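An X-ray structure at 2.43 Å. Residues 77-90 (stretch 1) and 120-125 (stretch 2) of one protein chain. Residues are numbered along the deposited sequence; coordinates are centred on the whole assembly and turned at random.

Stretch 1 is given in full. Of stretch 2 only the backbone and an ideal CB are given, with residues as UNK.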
ATOM      1  N   ILE A  77     -18.313  -7.457  -2.726  1.00 27.89           N
ATOM      2  CA  ILE A  77     -17.060  -6.761  -3.007  1.00 26.92           C
ATOM      3  C   ILE A  77     -17.228  -5.299  -2.660  1.00 29.89           C
ATOM      4  O   ILE A  77     -16.494  -4.813  -1.787  1.00 33.48           O
ATOM      5  CB  ILE A  77     -16.685  -6.941  -4.468  1.00 27.22           C
ATOM      6  CG1 ILE A  77     -16.448  -8.417  -4.764  1.00 25.87           C
ATOM      7  CG2 ILE A  77     -15.459  -6.144  -4.817  1.00 27.47           C
ATOM      8  CD1 ILE A  77     -16.221  -8.739  -6.221  1.00 27.03           C
ATOM      9  N   HIS A  78     -18.229  -4.609  -3.244  1.00 28.97           N
ATOM     10  CA  HIS A  78     -18.413  -3.172  -2.962  1.00 27.62           C
ATOM     11  C   HIS A  78     -18.758  -2.937  -1.489  1.00 28.57           C
ATOM     12  O   HIS A  78     -18.288  -1.961  -0.868  1.00 29.83           O
ATOM     13  CB  HIS A  78     -19.436  -2.526  -3.894  1.00 28.18           C
ATOM     14  CG  HIS A  78     -19.088  -2.626  -5.346  1.00 27.99           C
ATOM     15  ND1 HIS A  78     -17.937  -2.086  -5.881  1.00 28.80           N
ATOM     16  CD2 HIS A  78     -19.745  -3.190  -6.387  1.00 28.83           C
ATOM     17  CE1 HIS A  78     -17.875  -2.347  -7.178  1.00 26.71           C
ATOM     18  NE2 HIS A  78     -18.963  -3.013  -7.515  1.00 30.22           N
ATOM     19  N   GLU A  79     -19.532  -3.844  -0.904  1.00 30.99           N
ATOM     20  CA  GLU A  79     -19.877  -3.734   0.525  1.00 35.53           C
ATOM     21  C   GLU A  79     -18.620  -3.861   1.353  1.00 36.09           C
ATOM     22  O   GLU A  79     -18.405  -3.070   2.299  1.00 34.23           O
ATOM     23  CB  GLU A  79     -20.814  -4.842   0.934  1.00 41.66           C
ATOM     24  CG  GLU A  79     -22.224  -4.372   1.159  1.00 62.54           C
ATOM     25  CD  GLU A  79     -23.243  -5.446   0.816  1.00 77.30           C
ATOM     26  OE1 GLU A  79     -22.966  -6.663   1.025  1.00 80.09           O
ATOM     27  OE2 GLU A  79     -24.330  -5.056   0.328  1.00 83.76           O
ATOM     28  N   GLY A  80     -17.803  -4.858   0.956  1.00 32.59           N
ATOM     29  CA  GLY A  80     -16.520  -5.179   1.533  1.00 29.57           C
ATOM     30  C   GLY A  80     -15.615  -3.973   1.544  1.00 32.17           C
ATOM     31  O   GLY A  80     -15.090  -3.586   2.630  1.00 31.79           O
ATOM     32  N   PHE A  81     -15.437  -3.361   0.356  1.00 28.43           N
ATOM     33  CA  PHE A  81     -14.520  -2.253   0.248  1.00 27.80           C
ATOM     34  C   PHE A  81     -15.094  -1.031   0.931  1.00 27.98           C
ATOM     35  O   PHE A  81     -14.339  -0.263   1.505  1.00 26.05           O
ATOM     36  CB  PHE A  81     -14.193  -1.925  -1.194  1.00 27.62           C
ATOM     37  CG  PHE A  81     -13.194  -2.831  -1.798  1.00 27.33           C
ATOM     38  CD1 PHE A  81     -11.836  -2.801  -1.364  1.00 27.72           C
ATOM     39  CD2 PHE A  81     -13.576  -3.732  -2.831  1.00 26.79           C
ATOM     40  CE1 PHE A  81     -10.902  -3.687  -1.932  1.00 26.17           C
ATOM     41  CE2 PHE A  81     -12.630  -4.600  -3.405  1.00 24.64           C
ATOM     42  CZ  PHE A  81     -11.296  -4.568  -2.965  1.00 24.41           C
ATOM     43  N   HIS A  82     -16.417  -0.837   0.901  1.00 26.14           N
ATOM     44  CA  HIS A  82     -16.921   0.291   1.688  1.00 26.26           C
ATOM     45  C   HIS A  82     -16.598   0.112   3.207  1.00 25.68           C
ATOM     46  O   HIS A  82     -16.276   1.055   3.985  1.00 24.29           O
ATOM     47  CB  HIS A  82     -18.426   0.496   1.496  1.00 24.99           C
ATOM     48  CG  HIS A  82     -18.979   1.500   2.448  1.00 26.13           C
ATOM     49  ND1 HIS A  82     -18.692   2.848   2.347  1.00 29.14           N
ATOM     50  CD2 HIS A  82     -19.683   1.355   3.591  1.00 28.10           C
ATOM     51  CE1 HIS A  82     -19.224   3.493   3.370  1.00 28.60           C
ATOM     52  NE2 HIS A  82     -19.849   2.616   4.128  1.00 29.87           N
ATOM     53  N   ASN A  83     -16.735  -1.118   3.658  1.00 26.56           N
ATOM     54  CA  ASN A  83     -16.530  -1.382   5.067  1.00 27.26           C
ATOM     55  C   ASN A  83     -15.046  -1.194   5.389  1.00 26.01           C
ATOM     56  O   ASN A  83     -14.693  -0.563   6.401  1.00 27.40           O
ATOM     57  CB  ASN A  83     -17.062  -2.773   5.395  1.00 27.19           C
ATOM     58  CG  ASN A  83     -16.899  -3.172   6.854  1.00 27.21           C
ATOM     59  OD1 ASN A  83     -16.738  -4.337   7.084  1.00 28.20           O
ATOM     60  ND2 ASN A  83     -16.963  -2.242   7.823  1.00 24.90           N
ATOM     61  N   LEU A  84     -14.196  -1.681   4.496  1.00 24.33           N
ATOM     62  CA  LEU A  84     -12.774  -1.489   4.629  1.00 24.93           C
ATOM     63  C   LEU A  84     -12.359  -0.021   4.670  1.00 26.26           C
ATOM     64  O   LEU A  84     -11.665   0.374   5.613  1.00 27.86           O
ATOM     65  CB  LEU A  84     -12.075  -2.252   3.509  1.00 26.90           C
ATOM     66  CG  LEU A  84     -10.565  -2.323   3.405  1.00 26.02           C
ATOM     67  CD1 LEU A  84      -9.945  -2.850   4.719  1.00 24.79           C
ATOM     68  CD2 LEU A  84     -10.350  -3.275   2.247  1.00 25.30           C
ATOM     69  N   ILE A  85     -12.783   0.810   3.702  1.00 28.14           N
ATOM     70  CA  ILE A  85     -12.363   2.224   3.709  1.00 30.20           C
ATOM     71  C   ILE A  85     -12.901   2.921   4.935  1.00 29.65           C
ATOM     72  O   ILE A  85     -12.214   3.743   5.553  1.00 29.85           O
ATOM     73  CB  ILE A  85     -12.839   3.047   2.485  1.00 33.26           C
ATOM     74  CG1 ILE A  85     -12.515   2.356   1.205  1.00 35.22           C
ATOM     75  CG2 ILE A  85     -12.169   4.437   2.392  1.00 29.61           C
ATOM     76  CD1 ILE A  85     -13.444   2.863   0.126  1.00 43.49           C
ATOM     77  N   HIS A  86     -14.142   2.615   5.273  1.00 30.32           N
ATOM     78  CA  HIS A  86     -14.743   3.230   6.437  1.00 36.50           C
ATOM     79  C   HIS A  86     -13.879   2.958   7.692  1.00 36.67           C
ATOM     80  O   HIS A  86     -13.572   3.862   8.466  1.00 37.30           O
ATOM     81  CB  HIS A  86     -16.202   2.757   6.593  1.00 40.93           C
ATOM     82  CG  HIS A  86     -16.902   3.356   7.774  1.00 50.63           C
ATOM     83  ND1 HIS A  86     -16.817   2.816   9.046  1.00 54.91           N
ATOM     84  CD2 HIS A  86     -17.670   4.464   7.886  1.00 52.71           C
ATOM     85  CE1 HIS A  86     -17.505   3.563   9.888  1.00 57.01           C
ATOM     86  NE2 HIS A  86     -18.034   4.567   9.207  1.00 58.51           N
ATOM     87  N   MET A  87     -13.436   1.717   7.852  1.00 34.75           N
ATOM     88  CA  MET A  87     -12.630   1.376   9.017  1.00 34.84           C
ATOM     89  C   MET A  87     -11.253   1.941   9.035  1.00 35.04           C
ATOM     90  O   MET A  87     -10.835   2.414  10.086  1.00 36.49           O
ATOM     91  CB  MET A  87     -12.596  -0.108   9.218  1.00 35.60           C
ATOM     92  CG  MET A  87     -13.998  -0.495   9.653  1.00 41.69           C
ATOM     93  SD  MET A  87     -14.110  -2.166  10.224  1.00 48.12           S
ATOM     94  CE  MET A  87     -13.315  -1.864  11.829  1.00 40.26           C
ATOM     95  N   LEU A  88     -10.588   1.933   7.870  1.00 30.73           N
ATOM     96  CA  LEU A  88      -9.263   2.507   7.707  1.00 27.36           C
ATOM     97  C   LEU A  88      -9.226   4.023   7.827  1.00 29.76           C
ATOM     98  O   LEU A  88      -8.258   4.595   8.375  1.00 28.63           O
ATOM     99  CB  LEU A  88      -8.643   2.071   6.375  1.00 24.19           C
ATOM    100  CG  LEU A  88      -8.472   0.565   6.232  1.00 24.50           C
ATOM    101  CD1 LEU A  88      -7.976   0.283   4.822  1.00 20.41           C
ATOM    102  CD2 LEU A  88      -7.554   0.025   7.329  1.00 21.20           C
ATOM    103  N   ASN A  89     -10.269   4.674   7.313  1.00 32.85           N
ATOM    104  CA  ASN A  89     -10.315   6.128   7.345  1.00 34.63           C
ATOM    105  C   ASN A  89     -10.951   6.727   8.530  1.00 36.04           C
ATOM    106  O   ASN A  89     -10.652   7.865   8.787  1.00 36.25           O
ATOM    107  CB  ASN A  89     -10.865   6.720   6.054  1.00 34.11           C
ATOM    108  CG  ASN A  89      -9.851   6.621   4.931  1.00 36.13           C
ATOM    109  OD1 ASN A  89      -8.713   6.166   5.148  1.00 35.61           O
ATOM    110  ND2 ASN A  89     -10.254   6.986   3.731  1.00 34.12           N
ATOM    111  N   HIS A  90     -11.730   5.954   9.301  1.00 43.65           N
ATOM    112  CA  HIS A  90     -12.464   6.502  10.460  1.00 57.61           C
ATOM    113  C   HIS A  90     -11.597   7.084  11.584  1.00 62.51           C
ATOM    114  O   HIS A  90     -10.748   6.389  12.120  1.00 59.10           O
ATOM    115  CB  HIS A  90     -13.478   5.524  11.069  1.00 62.80           C
ATOM    116  CG  HIS A  90     -14.535   6.216  11.865  1.00 81.23           C
ATOM    117  ND1 HIS A  90     -14.595   6.161  13.240  1.00 87.73           N
ATOM    118  CD2 HIS A  90     -15.537   7.047  11.477  1.00 90.66           C
ATOM    119  CE1 HIS A  90     -15.605   6.903  13.664  1.00 91.41           C
ATOM    120  NE2 HIS A  90     -16.193   7.451  12.614  1.00 89.75           N
ATOM    121  N   UNK A 120     -19.318   7.989  -4.554  1.00 19.61           N
ATOM    122  CA  UNK A 120     -19.082   8.773  -3.370  1.00 20.87           C
ATOM    123  C   UNK A 120     -19.508   7.964  -2.124  1.00 22.39           C
ATOM    124  O   UNK A 120     -18.775   7.900  -1.118  1.00 22.23           O
ATOM    125  CB  UNK A 120     -19.835  10.103  -3.453  1.00 20.87           C
ATOM    126  N   UNK A 121     -20.678   7.354  -2.187  1.00 21.18           N
ATOM    127  CA  UNK A 121     -21.231   6.668  -1.017  1.00 22.74           C
ATOM    128  C   UNK A 121     -20.340   5.505  -0.670  1.00 22.59           C
ATOM    129  O   UNK A 121     -19.973   5.362   0.495  1.00 24.18           O
ATOM    130  CB  UNK A 121     -22.664   6.194  -1.268  1.00 22.74           C
ATOM    131  N   UNK A 122     -19.955   4.707  -1.669  1.00 21.97           N
ATOM    132  CA  UNK A 122     -19.174   3.505  -1.398  1.00 21.88           C
ATOM    133  C   UNK A 122     -17.692   3.750  -1.144  1.00 23.59           C
ATOM    134  O   UNK A 122     -17.089   3.105  -0.293  1.00 25.53           O
ATOM    135  CB  UNK A 122     -19.320   2.536  -2.573  1.00 21.88           C
ATOM    136  N   UNK A 123     -17.111   4.689  -1.878  1.00 23.27           N
ATOM    137  CA  UNK A 123     -15.675   4.736  -2.043  1.00 21.26           C
ATOM    138  C   UNK A 123     -15.185   6.102  -1.719  1.00 23.13           C
ATOM    139  O   UNK A 123     -14.022   6.393  -1.940  1.00 21.70           O
ATOM    140  CB  UNK A 123     -15.259   4.337  -3.460  1.00 21.26           C
ATOM    141  N   UNK A 124     -16.057   6.976  -1.212  1.00 24.98           N
ATOM    142  CA  UNK A 124     -15.652   8.384  -0.967  1.00 27.34           C
ATOM    143  C   UNK A 124     -14.943   9.061  -2.185  1.00 26.84           C
ATOM    144  O   UNK A 124     -14.045   9.864  -1.993  1.00 30.42           O
ATOM    145  CB  UNK A 124     -14.717   8.429   0.243  1.00 27.34           C
ATOM    146  N   UNK A 125     -15.309   8.717  -3.416  1.00 24.71           N
ATOM    147  CA  UNK A 125     -14.718   9.336  -4.605  1.00 24.44           C
ATOM    148  C   UNK A 125     -14.975  10.842  -4.702  1.00 25.43           C
ATOM    149  O   UNK A 125     -16.136  11.347  -4.542  1.00 22.35           O
ATOM    150  CB  UNK A 125     -15.261   8.650  -5.860  1.00 24.44           C
TER

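Stretch 1 is helical from 77 to 89, and the side chains of H78, F81, H82, I85 and N89, which recur at roughly one helical turn (78, 81/82, 85, 89), form the strip that meets stretch 2.

Position 120 lies in a helix, and its CB has nothing of stretch 1 within 5.5 Å, so any helix-tolerant residue would do. It is K120, whose long side chain makes no contact with stretch 1.

At position 121 CA-to-CB points sideways, again with no atom of stretch 1 within 5.5 Å of the CB. Small or polar residues would serve. It is A121, a good helix former, whose methyl group makes no close contact with stretch 1.

Position 122 comes closest along the backbone, the CA of residue 122 lying 5.0 Å from H82 CA. Its carbonyl already has a partner: H82 ND1 donates to the O of residue 122 at 3.1 Å, a bond open to any side chain. CA-to-CB points sideways, with the ideal CB 4.6 Å from H82 CB, so a medium-sized apolar chain, such as leucine, isoleucine or methionine, could turn back over the helix. L122 does so: its CD1 packs 3.8 Å from H78 CB and its CD2 3.8 Å from H82 CB, covering the aliphatic starts of both histidines.

At position 123 CA-to-CB points away, yet the ideal CB is 4.3 Å from I85 CD1, and farther along lie F81 CB and the ring nitrogen H78 ND1. A short chain could not reach that nitrogen; a long one that is apolar along its length and polar at its tip would suit, tyrosine especially. Y123, with chi1 in the m well, runs back along the helix. Its CD1 lies 3.7 Å from I85 CD1 and its CE1 3.4 Å from F81 CB, while its OH hydrogen-bonds H78 ND1 at 2.7 Å. That bond joins the two rings rim to rim, their planes nearly perpendicular at 89°.

Position 124 is the first to leave helical geometry, with phi/psi of 49/33. Positive phi favours glycine or asparagine, but other residues can adopt it. CA-to-CB points toward stretch 1, where I85 CG2 is 5.2 Å from the ideal CB and the N89 amide lies beyond, so a long chain ending in an acceptor, glutamine or glutamate, fits. Q124 extends so that N89 ND2 donates to its OE1 at 3.0 Å; the same OE1 passes 3.5 Å from I85 CG2.

Position 125 is out of reach, leaving the choice open; it is L125, which makes no contact here.

Stretch 2, residues 120-125: KALYQL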
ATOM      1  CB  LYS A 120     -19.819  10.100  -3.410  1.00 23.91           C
ATOM      2  CG  LYS A 120     -19.704  10.876  -2.093  1.00 27.49           C
ATOM      3  CD  LYS A 120     -19.836  12.360  -2.309  1.00 33.73           C
ATOM      4  CE  LYS A 120     -18.460  13.037  -2.323  1.00 49.27           C
ATOM      5  NZ  LYS A 120     -17.941  13.340  -0.950  1.00 46.75           N
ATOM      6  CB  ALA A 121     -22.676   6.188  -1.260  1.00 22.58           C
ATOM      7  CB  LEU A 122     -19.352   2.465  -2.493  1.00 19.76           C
ATOM      8  CG  LEU A 122     -20.716   1.789  -2.574  1.00 20.04           C
ATOM      9  CD1 LEU A 122     -20.828   1.023  -3.910  1.00 19.24           C
ATOM     10  CD2 LEU A 122     -20.898   0.852  -1.387  1.00 19.53           C
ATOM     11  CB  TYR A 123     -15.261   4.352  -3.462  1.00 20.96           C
ATOM     12  CG  TYR A 123     -15.403   2.871  -3.754  1.00 25.41           C
ATOM     13  CD1 TYR A 123     -14.456   1.948  -3.268  1.00 29.06           C
ATOM     14  CD2 TYR A 123     -16.477   2.375  -4.488  1.00 23.76           C
ATOM     15  CE1 TYR A 123     -14.600   0.573  -3.485  1.00 30.02           C
ATOM     16  CE2 TYR A 123     -16.617   1.019  -4.738  1.00 27.26           C
ATOM     17  CZ  TYR A 123     -15.693   0.110  -4.216  1.00 29.96           C
ATOM     18  OH  TYR A 123     -15.811  -1.244  -4.458  1.00 30.37           O
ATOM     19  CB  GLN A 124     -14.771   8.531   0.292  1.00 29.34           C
ATOM     20  CG  GLN A 124     -15.049   7.634   1.528  1.00 42.50           C
ATOM     21  CD  GLN A 124     -13.900   7.700   2.607  1.00 53.11           C
ATOM     22  OE1 GLN A 124     -12.698   7.923   2.287  1.00 49.73           O
ATOM     23  NE2 GLN A 124     -14.272   7.495   3.885  1.00 52.62           N
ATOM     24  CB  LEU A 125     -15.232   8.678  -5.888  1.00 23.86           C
ATOM     25  CG  LEU A 125     -14.870   9.448  -7.184  1.00 25.85           C
ATOM     26  CD1 LEU A 125     -13.385   9.325  -7.472  1.00 24.15           C
ATOM     27  CD2 LEU A 125     -15.669   8.985  -8.409  1.00 26.31           C
TER
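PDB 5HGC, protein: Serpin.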